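Local coordinates for protein flavodoxin (Streptococcus pneumoniae serotype 4, PDB 5LJL) that binds FMN and probably serves as a low-potential electron donor to a number of redox enzymes, at residues A[5-10]-A[21-26]; A[50-55]-A[141-146]; A[55-60]-A[104-109]; A[74-79]-A[111-116]. One frame throughout, in Å; residues are numbered along the deposited sequence.

Contact 1 of 4, residues A[5-10]-A[21-26]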
loop_
_atom_site.group_PDB
_atom_site.type_symbol
_atom_site.label_atom_id
_atom_site.label_comp_id
_atom_site.label_asym_id
_atom_site.label_seq_id
_atom_site.Cartn_x
_atom_site.Cartn_y
_atom_site.Cartn_z
ATOM N N ALA A 5 -2.425 10.642 5.247
ATOM C CA ALA A 5 -2.212 9.297 4.676
ATOM C C ALA A 5 -0.690 8.988 4.757
ATOM O O ALA A 5 0.130 9.848 4.409
ATOM C CB ALA A 5 -2.673 9.259 3.263
ATOM N N LYS A 6 -0.325 7.776 5.226
ATOM C CA LYS A 6 1.091 7.272 5.232
ATOM C C LYS A 6 1.136 6.109 4.253
ATOM O O LYS A 6 0.345 5.159 4.400
ATOM C CB LYS A 6 1.522 6.906 6.627
ATOM C CG LYS A 6 1.831 8.108 7.525
ATOM C CD LYS A 6 2.211 7.646 8.929
ATOM C CE LYS A 6 2.658 8.722 9.915
ATOM N NZ LYS A 6 3.836 9.418 9.438
ATOM N N ILE A 7 1.919 6.264 3.200
ATOM C CA ILE A 7 2.125 5.225 2.188
ATOM C C ILE A 7 3.517 4.634 2.388
ATOM O O ILE A 7 4.536 5.398 2.396
ATOM C CB ILE A 7 1.974 5.828 0.747
ATOM C CG1 ILE A 7 0.595 6.452 0.534
ATOM C CG2 ILE A 7 2.314 4.812 -0.360
ATOM C CD1 ILE A 7 0.460 7.205 -0.796
ATOM N N VAL A 8 3.594 3.321 2.570
ATOM C CA VAL A 8 4.889 2.639 2.764
ATOM C C VAL A 8 5.079 1.711 1.602
ATOM O O VAL A 8 4.180 0.893 1.316
ATOM C CB VAL A 8 4.933 1.922 4.119
ATOM C CG1 VAL A 8 6.289 1.225 4.301
ATOM C CG2 VAL A 8 4.644 2.916 5.229
ATOM N N PHE A 9 6.228 1.791 0.948
ATOM C CA PHE A 9 6.479 1.000 -0.242
ATOM C C PHE A 9 7.758 0.154 -0.161
ATOM O O PHE A 9 8.695 0.463 0.619
ATOM C CB PHE A 9 6.493 1.837 -1.541
ATOM C CG PHE A 9 7.686 2.739 -1.695
ATOM C CD1 PHE A 9 8.873 2.248 -2.220
ATOM C CD2 PHE A 9 7.604 4.070 -1.291
ATOM C CE1 PHE A 9 9.968 3.105 -2.359
ATOM C CE2 PHE A 9 8.687 4.931 -1.419
ATOM C CZ PHE A 9 9.862 4.427 -1.936
ATOM N N ALA A 10 7.773 -0.916 -0.926
ATOM C CA ALA A 10 8.982 -1.673 -1.240
ATOM C C ALA A 10 9.031 -1.760 -2.779
ATOM O O ALA A 10 7.996 -2.040 -3.409
ATOM C CB ALA A 10 8.917 -3.041 -0.624
ATOM N N ASP A 21 3.673 6.506 -5.806
ATOM C CA ASP A 21 3.688 7.919 -6.179
ATOM C C ASP A 21 2.430 8.407 -6.893
ATOM O O ASP A 21 1.980 9.552 -6.597
ATOM C CB ASP A 21 4.964 8.227 -6.977
ATOM C CG ASP A 21 6.216 8.232 -6.117
ATOM O OD1 ASP A 21 6.175 8.436 -4.849
ATOM O OD2 ASP A 21 7.294 8.064 -6.768
ATOM N N ILE A 22 1.854 7.570 -7.755
ATOM C CA ILE A 22 0.591 7.896 -8.383
ATOM C C ILE A 22 -0.514 8.084 -7.340
ATOM O O ILE A 22 -1.348 9.004 -7.449
ATOM C CB ILE A 22 0.219 6.835 -9.433
ATOM C CG1 ILE A 22 1.192 6.903 -10.597
ATOM C CG2 ILE A 22 -1.241 6.867 -9.880
ATOM C CD1 ILE A 22 1.321 5.614 -11.361
ATOM N N VAL A 23 -0.583 7.136 -6.397
ATOM C CA VAL A 23 -1.592 7.232 -5.349
ATOM C C VAL A 23 -1.392 8.471 -4.478
ATOM O O VAL A 23 -2.344 9.215 -4.250
ATOM C CB VAL A 23 -1.576 5.949 -4.484
ATOM C CG1 VAL A 23 -2.496 6.090 -3.288
ATOM C CG2 VAL A 23 -1.962 4.716 -5.347
ATOM N N ALA A 24 -0.136 8.726 -4.057
ATOM C CA ALA A 24 0.227 9.876 -3.255
ATOM C C ALA A 24 -0.175 11.162 -3.944
ATOM O O ALA A 24 -0.707 12.022 -3.283
ATOM C CB ALA A 24 1.715 9.939 -3.021
ATOM N N ASP A 25 0.093 11.259 -5.249
ATOM C CA ASP A 25 -0.181 12.485 -5.996
ATOM C C ASP A 25 -1.676 12.773 -6.061
ATOM O O ASP A 25 -2.091 13.968 -5.902
ATOM C CB ASP A 25 0.495 12.465 -7.337
ATOM C CG ASP A 25 2.010 12.622 -7.222
ATOM O OD1 ASP A 25 2.509 12.988 -6.116
ATOM O OD2 ASP A 25 2.640 12.384 -8.244
ATOM N N LYS A 26 -2.510 11.741 -6.232
ATOM C CA LYS A 26 -3.971 12.000 -6.285
ATOM C C LYS A 26 -4.425 12.446 -4.874
ATOM O O LYS A 26 -5.186 13.400 -4.717
ATOM C CB LYS A 26 -4.732 10.816 -6.871
ATOM C CG LYS A 26 -6.267 10.911 -6.792
ATOM C CD LYS A 26 -6.813 12.087 -7.553
ATOM C CE LYS A 26 -6.648 11.878 -9.092
ATOM N NZ LYS A 26 -7.313 12.958 -9.909
#
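The outer methyl of I7, on strand 4-9, rests against one turn of helix 15-29. Its CD1 lies 3.6 Å from A24 CA and almost as close to A24 N, so it touches the helix backbone itself. The A24 methyl stands beside it, with CB 3.7 Å from I7 CD1. V23 adds a second apolar contact through one branch, its CG1 4.0 Å from I7 CD1. The extended second torsion of I7 (chi2 173°) carries CD1 straight out from the strand to the helix. No hydrogen bond crosses, and I7, V23 and A24 are all buried. Strand and helix are the first two elements of the beta-alpha-beta unit completed by strand 33-38, which opens the flavodoxin fold, a parallel sheet with helices on both faces. The small A24 side chain probably allows this close approach to the main chain. Further out, A20, one helical turn before A24, also packs on I7. V34 and V36 of strand 33-38 touch I7 and A24, respectively. Backbone hydrogen bonds from A5 and I7 to D35 tie the two strands together. On the other sheet face, K6 forms a salt bridge with D35.

Contact 2 of 4, residues A[50-55]-A[141-146]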
loop_
_atom_site.group_PDB
_atom_site.type_symbol
_atom_site.label_atom_id
_atom_site.label_comp_id
_atom_site.label_asym_id
_atom_site.label_seq_id
_atom_site.Cartn_x
_atom_site.Cartn_y
_atom_site.Cartn_z
ATOM N N ALA A 50 -1.635 8.126 11.611
ATOM C CA ALA A 50 -2.321 8.510 10.390
ATOM C C ALA A 50 -3.798 8.148 10.388
ATOM O O ALA A 50 -4.252 7.306 11.139
ATOM C CB ALA A 50 -1.660 7.826 9.235
ATOM N N ASP A 51 -4.535 8.754 9.484
ATOM C CA ASP A 51 -5.951 8.366 9.263
ATOM C C ASP A 51 -6.032 7.261 8.239
ATOM O O ASP A 51 -6.959 6.405 8.306
ATOM C CB ASP A 51 -6.708 9.571 8.780
ATOM C CG ASP A 51 -6.625 10.739 9.774
ATOM O OD1 ASP A 51 -6.044 11.806 9.416
ATOM O OD2 ASP A 51 -7.110 10.573 10.903
ATOM N N ILE A 52 -5.125 7.281 7.257
ATOM C CA ILE A 52 -5.106 6.238 6.193
ATOM C C ILE A 52 -3.744 5.626 6.189
ATOM O O ILE A 52 -2.742 6.329 6.263
ATOM C CB ILE A 52 -5.395 6.834 4.801
ATOM C CG1 ILE A 52 -6.886 7.269 4.702
ATOM C CG2 ILE A 52 -5.026 5.866 3.658
ATOM C CD1 ILE A 52 -7.100 8.250 3.579
ATOM N N ALA A 53 -3.712 4.305 6.172
ATOM C CA ALA A 53 -2.468 3.471 6.036
ATOM C C ALA A 53 -2.473 2.700 4.721
ATOM O O ALA A 53 -3.414 1.922 4.525
ATOM C CB ALA A 53 -2.375 2.487 7.194
ATOM N N ILE A 54 -1.434 2.852 3.896
ATOM C CA ILE A 54 -1.326 2.179 2.593
ATOM C C ILE A 54 0.045 1.479 2.510
ATOM O O ILE A 54 1.100 2.104 2.843
ATOM C CB ILE A 54 -1.523 3.143 1.429
ATOM C CG1 ILE A 54 -2.935 3.776 1.437
ATOM C CG2 ILE A 54 -1.207 2.502 0.090
ATOM C CD1 ILE A 54 -3.063 5.014 0.650
ATOM N N VAL A 55 0.019 0.229 2.049
ATOM C CA VAL A 55 1.219 -0.497 1.664
ATOM C C VAL A 55 1.180 -0.703 0.167
ATOM O O VAL A 55 0.150 -1.139 -0.373
ATOM C CB VAL A 55 1.392 -1.846 2.394
ATOM C CG1 VAL A 55 2.430 -2.728 1.733
ATOM C CG2 VAL A 55 1.662 -1.575 3.872
ATOM N N GLU A 141 -9.256 8.029 -4.676
ATOM C CA GLU A 141 -10.476 8.893 -4.552
ATOM C C GLU A 141 -11.510 8.243 -3.580
ATOM O O GLU A 141 -12.184 8.950 -2.798
ATOM C CB GLU A 141 -11.099 9.115 -5.937
ATOM C CG GLU A 141 -10.257 9.998 -6.838
ATOM C CD GLU A 141 -10.377 9.770 -8.319
ATOM O OE1 GLU A 141 -11.348 9.146 -8.767
ATOM O OE2 GLU A 141 -9.542 10.349 -9.085
ATOM N N GLU A 142 -11.621 6.898 -3.588
ATOM C CA GLU A 142 -12.513 6.197 -2.665
ATOM C C GLU A 142 -11.997 6.315 -1.220
ATOM O O GLU A 142 -12.765 6.574 -0.322
ATOM C CB GLU A 142 -12.740 4.741 -3.107
ATOM C CG GLU A 142 -13.654 3.990 -2.145
ATOM C CD GLU A 142 -14.090 2.639 -2.600
ATOM O OE1 GLU A 142 -13.448 2.124 -3.523
ATOM O OE2 GLU A 142 -15.151 2.161 -2.084
ATOM N N LEU A 143 -10.686 6.157 -0.995
ATOM C CA LEU A 143 -10.152 6.403 0.351
ATOM C C LEU A 143 -10.377 7.808 0.880
ATOM O O LEU A 143 -10.734 8.013 2.060
ATOM C CB LEU A 143 -8.638 6.085 0.344
ATOM C CG LEU A 143 -8.212 4.631 0.076
ATOM C CD1 LEU A 143 -6.687 4.548 0.184
ATOM C CD2 LEU A 143 -8.889 3.632 1.002
ATOM N N ALA A 144 -10.109 8.787 0.015
ATOM C CA ALA A 144 -10.404 10.186 0.322
ATOM C C ALA A 144 -11.902 10.352 0.687
ATOM O O ALA A 144 -12.245 11.061 1.638
ATOM C CB ALA A 144 -9.996 11.115 -0.812
ATOM N N ALA A 145 -12.801 9.766 -0.079
ATOM C CA ALA A 145 -14.228 9.894 0.206
ATOM C C ALA A 145 -14.600 9.441 1.666
ATOM O O ALA A 145 -15.540 9.963 2.272
ATOM C CB ALA A 145 -15.042 9.117 -0.813
ATOM N N LYS A 146 -13.918 8.419 2.149
ATOM C CA LYS A 146 -14.234 7.730 3.411
ATOM C C LYS A 146 -13.592 8.392 4.613
ATOM O O LYS A 146 -14.051 8.250 5.757
ATOM C CB LYS A 146 -13.916 6.254 3.293
ATOM C CG LYS A 146 -14.880 5.564 2.351
ATOM C CD LYS A 146 -14.613 4.094 2.092
ATOM C CE LYS A 146 -15.680 3.552 1.162
ATOM N NZ LYS A 146 -15.476 2.164 0.691
#
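L143 of helix 130-146 meets two isoleucines of strand 52-56, I52 and I54. L143 CD1 makes the closest side-chain contact to each isoleucine. It sits 3.7 Å from I54 CD1 and also lies 4.0 Å from I54 CG1. The same methyl is 4.1 Å from I52 CG2, the short branch of the other isoleucine. The longer branch of I52 meets another part of the leucine. Its CD1 reaches the helix backbone, 3.9 Å from L143 O, and lies 4.2 Å from L143 CB.

Both isoleucines have the same shape. In each, CG2 is anti to the backbone N and CG1 lies beside that N (chi1 -71° in I52, -62° in I54). An extended chi2 of 161° then points both CD1 methyls at the helix. L143 has CG beside its own backbone N and an extended chi2, which sends CD1 to the strand. The leucine runs at a slant to each isoleucine.

The strand is the central one of the parallel sheet, and the helix is the last of the chain. I54 also packs on V23 and L27 of helix 15-29, so two helices share this sheet face. Elsewhere on helix 130-146, where it faces G118 and S119 of strand 116-125, K146 NZ and E142 OE2 form a salt bridge of 2.8 Å, with the lysine coming from above the carboxylate plane. K146 NZ also bonds to G118 O, and E142 OE1 to S119 OG.

No hydrogen bond links the two segments. The C-terminal helix is held to this strand by buried hydrocarbon contact, while the charged groups of E142 and K146 are paired away from this interface.

Contact 3 of 4, residues A[55-60]-A[104-109]; sequences VATYTY and DDFDRV
V55 turns CG1 anti to its backbone N (chi1 165°), and this puts the methyl over the ring of F106. The ring is set by an unusual chi1 of -94° in F106, off the common staggered values. The pair joins strand 52-56 to helix 101-113 on one face of the parallel flavodoxin sheet. V55 CG1 lies 3.9 Å from the centroid of the F106 ring and 12° off the ring normal, a CH-pi contact over the face. The other methyl is shifted toward one side of the ring, with V55 CG2 4.0 Å from F106 CD1. Both residues are buried.

T57, just beyond the valine on the same side, adds its methyl. T57 CG2 approaches the ring obliquely and lies 4.0 Å from F106 CD2. M69 of helix 67-77 and V88 of strand 85-92 also pack on F106. Nearby, T59 OG1 hydrogen-bonds to A102 N, a polar tie from the loop after the strand to helix 101-113. With its methyl turned to F106, T57 uses its hydroxyl within its own segment: T57 OG1 donates to Y58 O at 2.8 Å, in the carbonyl plane and on a lone pair.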
loop_
_atom_site.group_PDB
_atom_site.type_symbol
_atom_site.label_atom_id
_atom_site.label_comp_id
_atom_site.label_asym_id
_atom_site.label_seq_id
_atom_site.Cartn_x
_atom_site.Cartn_y
_atom_site.Cartn_z
ATOM N N VAL A 55 0.019 0.229 2.049
ATOM C CA VAL A 55 1.219 -0.497 1.664
ATOM C C VAL A 55 1.180 -0.703 0.167
ATOM O O VAL A 55 0.150 -1.139 -0.373
ATOM C CB VAL A 55 1.392 -1.846 2.394
ATOM C CG1 VAL A 55 2.430 -2.728 1.733
ATOM C CG2 VAL A 55 1.662 -1.575 3.872
ATOM N N ALA A 56 2.317 -0.386 -0.453
ATOM C CA ALA A 56 2.549 -0.694 -1.864
ATOM C C ALA A 56 3.713 -1.663 -1.921
ATOM O O ALA A 56 4.831 -1.319 -1.514
ATOM C CB ALA A 56 2.871 0.625 -2.607
ATOM N N THR A 57 3.525 -2.868 -2.414
ATOM C CA THR A 57 4.590 -3.885 -2.400
ATOM C C THR A 57 4.690 -4.700 -3.672
ATOM O O THR A 57 3.692 -5.054 -4.259
ATOM C CB THR A 57 4.419 -4.800 -1.150
ATOM O OG1 THR A 57 5.586 -5.640 -0.999
ATOM C CG2 THR A 57 3.133 -5.615 -1.196
ATOM N N TYR A 58 5.911 -5.057 -4.044
ATOM C CA TYR A 58 6.175 -6.106 -5.048
ATOM C C TYR A 58 6.139 -7.471 -4.267
ATOM O O TYR A 58 5.987 -7.506 -3.055
ATOM C CB TYR A 58 7.501 -5.884 -5.778
ATOM C CG TYR A 58 8.786 -6.058 -4.961
ATOM C CD1 TYR A 58 9.258 -5.043 -4.198
ATOM C CD2 TYR A 58 9.515 -7.245 -4.984
ATOM C CE1 TYR A 58 10.494 -5.149 -3.530
ATOM C CE2 TYR A 58 10.697 -7.412 -4.260
ATOM C CZ TYR A 58 11.199 -6.373 -3.528
ATOM O OH TYR A 58 12.375 -6.497 -2.812
ATOM N N THR A 59 6.238 -8.552 -5.011
ATOM C CA THR A 59 6.242 -9.908 -4.473
ATOM C C THR A 59 7.569 -10.575 -4.935
ATOM O O THR A 59 7.970 -10.424 -6.078
ATOM C CB THR A 59 5.062 -10.681 -5.050
ATOM O OG1 THR A 59 3.832 -10.026 -4.714
ATOM C CG2 THR A 59 5.034 -12.091 -4.625
ATOM N N TYR A 60 8.216 -11.322 -4.043
ATOM C CA TYR A 60 9.551 -11.820 -4.289
ATOM C C TYR A 60 9.506 -13.344 -4.458
ATOM O O TYR A 60 8.962 -14.035 -3.614
ATOM C CB TYR A 60 10.440 -11.380 -3.128
ATOM C CG TYR A 60 11.937 -11.615 -3.262
ATOM C CD1 TYR A 60 12.587 -11.590 -4.498
ATOM C CD2 TYR A 60 12.725 -11.837 -2.108
ATOM C CE1 TYR A 60 13.978 -11.812 -4.595
ATOM C CE2 TYR A 60 14.118 -12.028 -2.190
ATOM C CZ TYR A 60 14.736 -12.024 -3.429
ATOM O OH TYR A 60 16.103 -12.205 -3.486
ATOM N N ASP A 104 -1.996 -9.547 -1.451
ATOM C CA ASP A 104 -2.973 -10.331 -0.728
ATOM C C ASP A 104 -2.528 -10.557 0.710
ATOM O O ASP A 104 -3.332 -10.441 1.654
ATOM C CB ASP A 104 -3.224 -11.677 -1.420
ATOM C CG ASP A 104 -4.048 -11.565 -2.627
ATOM O OD1 ASP A 104 -4.575 -10.481 -2.981
ATOM O OD2 ASP A 104 -4.178 -12.627 -3.282
ATOM N N ASP A 105 -1.257 -10.867 0.913
ATOM C CA ASP A 105 -0.746 -11.103 2.269
ATOM C C ASP A 105 -0.829 -9.872 3.171
ATOM O O ASP A 105 -1.165 -9.978 4.348
ATOM C CB ASP A 105 0.684 -11.590 2.195
ATOM C CG ASP A 105 0.814 -12.959 1.535
ATOM O OD1 ASP A 105 -0.193 -13.678 1.369
ATOM O OD2 ASP A 105 1.940 -13.192 1.123
ATOM N N PHE A 106 -0.541 -8.701 2.601
ATOM C CA PHE A 106 -0.641 -7.430 3.366
ATOM C C PHE A 106 -2.103 -7.053 3.599
ATOM O O PHE A 106 -2.428 -6.461 4.661
ATOM C CB PHE A 106 0.159 -6.295 2.722
ATOM C CG PHE A 106 1.539 -6.150 3.262
ATOM C CD1 PHE A 106 1.714 -5.544 4.499
ATOM C CD2 PHE A 106 2.644 -6.667 2.631
ATOM C CE1 PHE A 106 3.004 -5.373 5.029
ATOM C CE2 PHE A 106 3.922 -6.510 3.140
ATOM C CZ PHE A 106 4.122 -5.862 4.367
ATOM N N ASP A 107 -3.002 -7.365 2.651
ATOM C CA ASP A 107 -4.452 -7.163 2.898
ATOM C C ASP A 107 -4.841 -7.930 4.177
ATOM O O ASP A 107 -5.487 -7.377 5.091
ATOM C CB ASP A 107 -5.234 -7.600 1.661
ATOM C CG ASP A 107 -6.712 -7.380 1.779
ATOM O OD1 ASP A 107 -7.212 -6.787 2.721
ATOM O OD2 ASP A 107 -7.374 -7.781 0.826
ATOM N N ARG A 108 -4.430 -9.201 4.282
ATOM C CA ARG A 108 -4.801 -10.038 5.432
ATOM C C ARG A 108 -4.212 -9.570 6.734
ATOM O O ARG A 108 -4.906 -9.556 7.761
ATOM C CB ARG A 108 -4.447 -11.510 5.155
ATOM C CG ARG A 108 -5.256 -12.108 4.033
ATOM C CD ARG A 108 -6.671 -12.548 4.453
ATOM N NE ARG A 108 -7.267 -13.470 3.430
ATOM C CZ ARG A 108 -8.070 -14.534 3.652
ATOM N NH1 ARG A 108 -8.445 -14.902 4.882
ATOM N NH2 ARG A 108 -8.493 -15.260 2.614
ATOM N N VAL A 109 -2.948 -9.170 6.735
ATOM C CA VAL A 109 -2.349 -8.647 7.934
ATOM C C VAL A 109 -3.035 -7.377 8.417
ATOM O O VAL A 109 -3.269 -7.206 9.651
ATOM C CB VAL A 109 -0.791 -8.586 7.867
ATOM C CG1 VAL A 109 -0.321 -7.376 7.135
ATOM C CG2 VAL A 109 -0.226 -8.544 9.289
#

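Contact 4 of 4, residues A[74-79]-A[111-116]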
loop_
_atom_site.group_PDB
_atom_site.type_symbol
_atom_site.label_atom_id
_atom_site.label_comp_id
_atom_site.label_asym_id
_atom_site.label_seq_id
_atom_site.Cartn_x
_atom_site.Cartn_y
_atom_site.Cartn_z
ATOM N N GLU A 74 6.050 -8.061 10.355
ATOM C CA GLU A 74 6.000 -8.555 11.732
ATOM C C GLU A 74 5.544 -7.488 12.683
ATOM O O GLU A 74 4.678 -7.754 13.556
ATOM C CB GLU A 74 7.385 -9.137 12.183
ATOM C CG GLU A 74 7.724 -10.410 11.399
ATOM C CD GLU A 74 9.160 -10.921 11.552
ATOM O OE1 GLU A 74 9.886 -10.371 12.381
ATOM O OE2 GLU A 74 9.570 -11.847 10.830
ATOM N N ASP A 75 6.148 -6.304 12.542
ATOM C CA ASP A 75 5.762 -5.204 13.380
ATOM C C ASP A 75 4.304 -4.792 13.181
ATOM O O ASP A 75 3.568 -4.560 14.185
ATOM C CB ASP A 75 6.695 -3.986 13.217
ATOM C CG ASP A 75 8.139 -4.244 13.653
ATOM O OD1 ASP A 75 8.395 -5.251 14.362
ATOM O OD2 ASP A 75 9.031 -3.457 13.204
ATOM N N LEU A 76 3.866 -4.728 11.919
ATOM C CA LEU A 76 2.483 -4.379 11.638
ATOM C C LEU A 76 1.467 -5.416 12.229
ATOM O O LEU A 76 0.434 -5.015 12.824
ATOM C CB LEU A 76 2.290 -4.216 10.125
ATOM C CG LEU A 76 0.892 -3.966 9.624
ATOM C CD1 LEU A 76 0.287 -2.680 10.164
ATOM C CD2 LEU A 76 0.870 -3.962 8.095
ATOM N N ALA A 77 1.828 -6.715 12.133
ATOM C CA ALA A 77 0.910 -7.783 12.585
ATOM C C ALA A 77 0.695 -7.655 14.117
ATOM O O ALA A 77 -0.274 -8.152 14.677
ATOM C CB ALA A 77 1.509 -9.148 12.260
ATOM N N ASP A 78 1.619 -7.047 14.792
ATOM C CA ASP A 78 1.473 -6.921 16.259
ATOM C C ASP A 78 0.748 -5.671 16.678
ATOM O O ASP A 78 0.641 -5.439 17.878
ATOM C CB ASP A 78 2.862 -6.937 16.940
ATOM C CG ASP A 78 2.808 -7.353 18.431
ATOM O OD1 ASP A 78 1.911 -8.127 18.893
ATOM O OD2 ASP A 78 3.735 -6.892 19.119
ATOM N N LEU A 79 0.290 -4.820 15.739
ATOM C CA LEU A 79 -0.365 -3.518 16.105
ATOM C C LEU A 79 -1.878 -3.637 16.181
ATOM O O LEU A 79 -2.450 -4.519 15.546
ATOM C CB LEU A 79 -0.094 -2.450 15.031
ATOM C CG LEU A 79 1.356 -2.030 14.813
ATOM C CD1 LEU A 79 1.465 -0.915 13.748
ATOM C CD2 LEU A 79 1.984 -1.580 16.135
ATOM N N VAL A 111 -6.245 -6.661 7.940
ATOM C CA VAL A 111 -7.546 -7.150 8.484
ATOM C C VAL A 111 -7.290 -7.553 9.968
ATOM O O VAL A 111 -8.087 -7.181 10.870
ATOM C CB VAL A 111 -8.086 -8.361 7.777
ATOM C CG1 VAL A 111 -9.265 -8.915 8.590
ATOM C CG2 VAL A 111 -8.567 -8.044 6.384
ATOM N N SER A 112 -6.187 -8.268 10.176
ATOM C CA SER A 112 -5.873 -8.805 11.538
ATOM C C SER A 112 -5.669 -7.725 12.598
ATOM O O SER A 112 -5.895 -8.011 13.764
ATOM C CB SER A 112 -4.724 -9.813 11.486
ATOM O OG SER A 112 -3.407 -9.240 11.481
ATOM N N THR A 113 -5.257 -6.510 12.224
ATOM C CA THR A 113 -5.033 -5.395 13.121
ATOM C C THR A 113 -6.315 -4.672 13.556
ATOM O O THR A 113 -6.273 -3.861 14.492
ATOM C CB THR A 113 -4.153 -4.304 12.501
ATOM O OG1 THR A 113 -4.848 -3.589 11.438
ATOM C CG2 THR A 113 -2.799 -4.840 12.032
ATOM N N GLY A 114 -7.437 -4.975 12.932
ATOM C CA GLY A 114 -8.629 -4.243 13.142
ATOM C C GLY A 114 -8.914 -3.073 12.274
ATOM O O GLY A 114 -9.990 -2.517 12.363
ATOM N N ALA A 115 -7.958 -2.650 11.413
ATOM C CA ALA A 115 -8.230 -1.597 10.423
ATOM C C ALA A 115 -9.264 -2.034 9.402
ATOM O O ALA A 115 -9.479 -3.256 9.173
ATOM C CB ALA A 115 -6.916 -1.194 9.702
ATOM N N GLU A 116 -9.913 -1.046 8.782
ATOM C CA GLU A 116 -10.930 -1.327 7.748
ATOM C C GLU A 116 -10.432 -1.041 6.341
ATOM O O GLU A 116 -9.959 0.080 6.082
ATOM C CB GLU A 116 -12.203 -0.506 8.039
ATOM C CG GLU A 116 -12.969 -0.877 9.281
ATOM C CD GLU A 116 -14.187 0.041 9.483
ATOM O OE1 GLU A 116 -15.288 -0.541 9.675
ATOM O OE2 GLU A 116 -14.040 1.301 9.557
HETATM O O HOH W 1 -1.833 -10.121 13.363
#
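T113 pushes its methyl against two backbone carbonyls, of L76 in the last turn of helix 67-77 and of L79 just after it. T113 CG2 lies 3.3 Å from L76 O and 3.5 Å from L79 O. The beta carbon takes part too, with T113 CB 3.5 Å from L79 O. This is the tight part, and T113 is buried in it. The side chain of L76 is less close, its CD1 4.2 Å from T113 CG2. That leucine packs more widely on helix 101-113, touching F106, V109 and F110.

Another margin is looser and holds a water. A77 and S112 are exposed and do not meet directly. The water spans them, donating to A77 O at 2.8 Å and to S112 OG at 2.6 Å.

G114 has positive phi (90°) and closes a Schellman motif that ends helix 101-113. T113 OG1 accepts from A115 N in an ST turn, nearly straight at 169°, and is also hydrogen-bonded to F110 O. A backbone bond from T113 to L81 ties this helix end to the loop after helix 67-77.

The hydroxyl of T113 thus serves its own helix end, leaving the methyl for the neighbour. No direct hydrogen bond joins the two segments, so packing of that methyl on main-chain oxygens, with a bridging water, links them.

In the fold
The four contacts sample both faces of the five-stranded parallel sheet. Contacts 1 and 2 pack helices 15-29 and 130-146 on one face. Contact 3 places helix 101-113 on the other, and contact 4 joins that helix to its neighbour 67-77. Contacts 1 and 2 have centres 10 Å apart and are linked by backbone bonds between strands 4-9 and 52-56. Contacts 2 and 3 share V55, with centres 16 Å apart. Contacts 3 and 4, 12 Å apart between centres, touch through V109 and L76. Along the chain, contact 1 closes first. Contacts 3 and 4 interleave within the span of contact 2. Strand 52-56 thus carries helices on both faces, as in the doubly wound alpha/beta fold of flavodoxins.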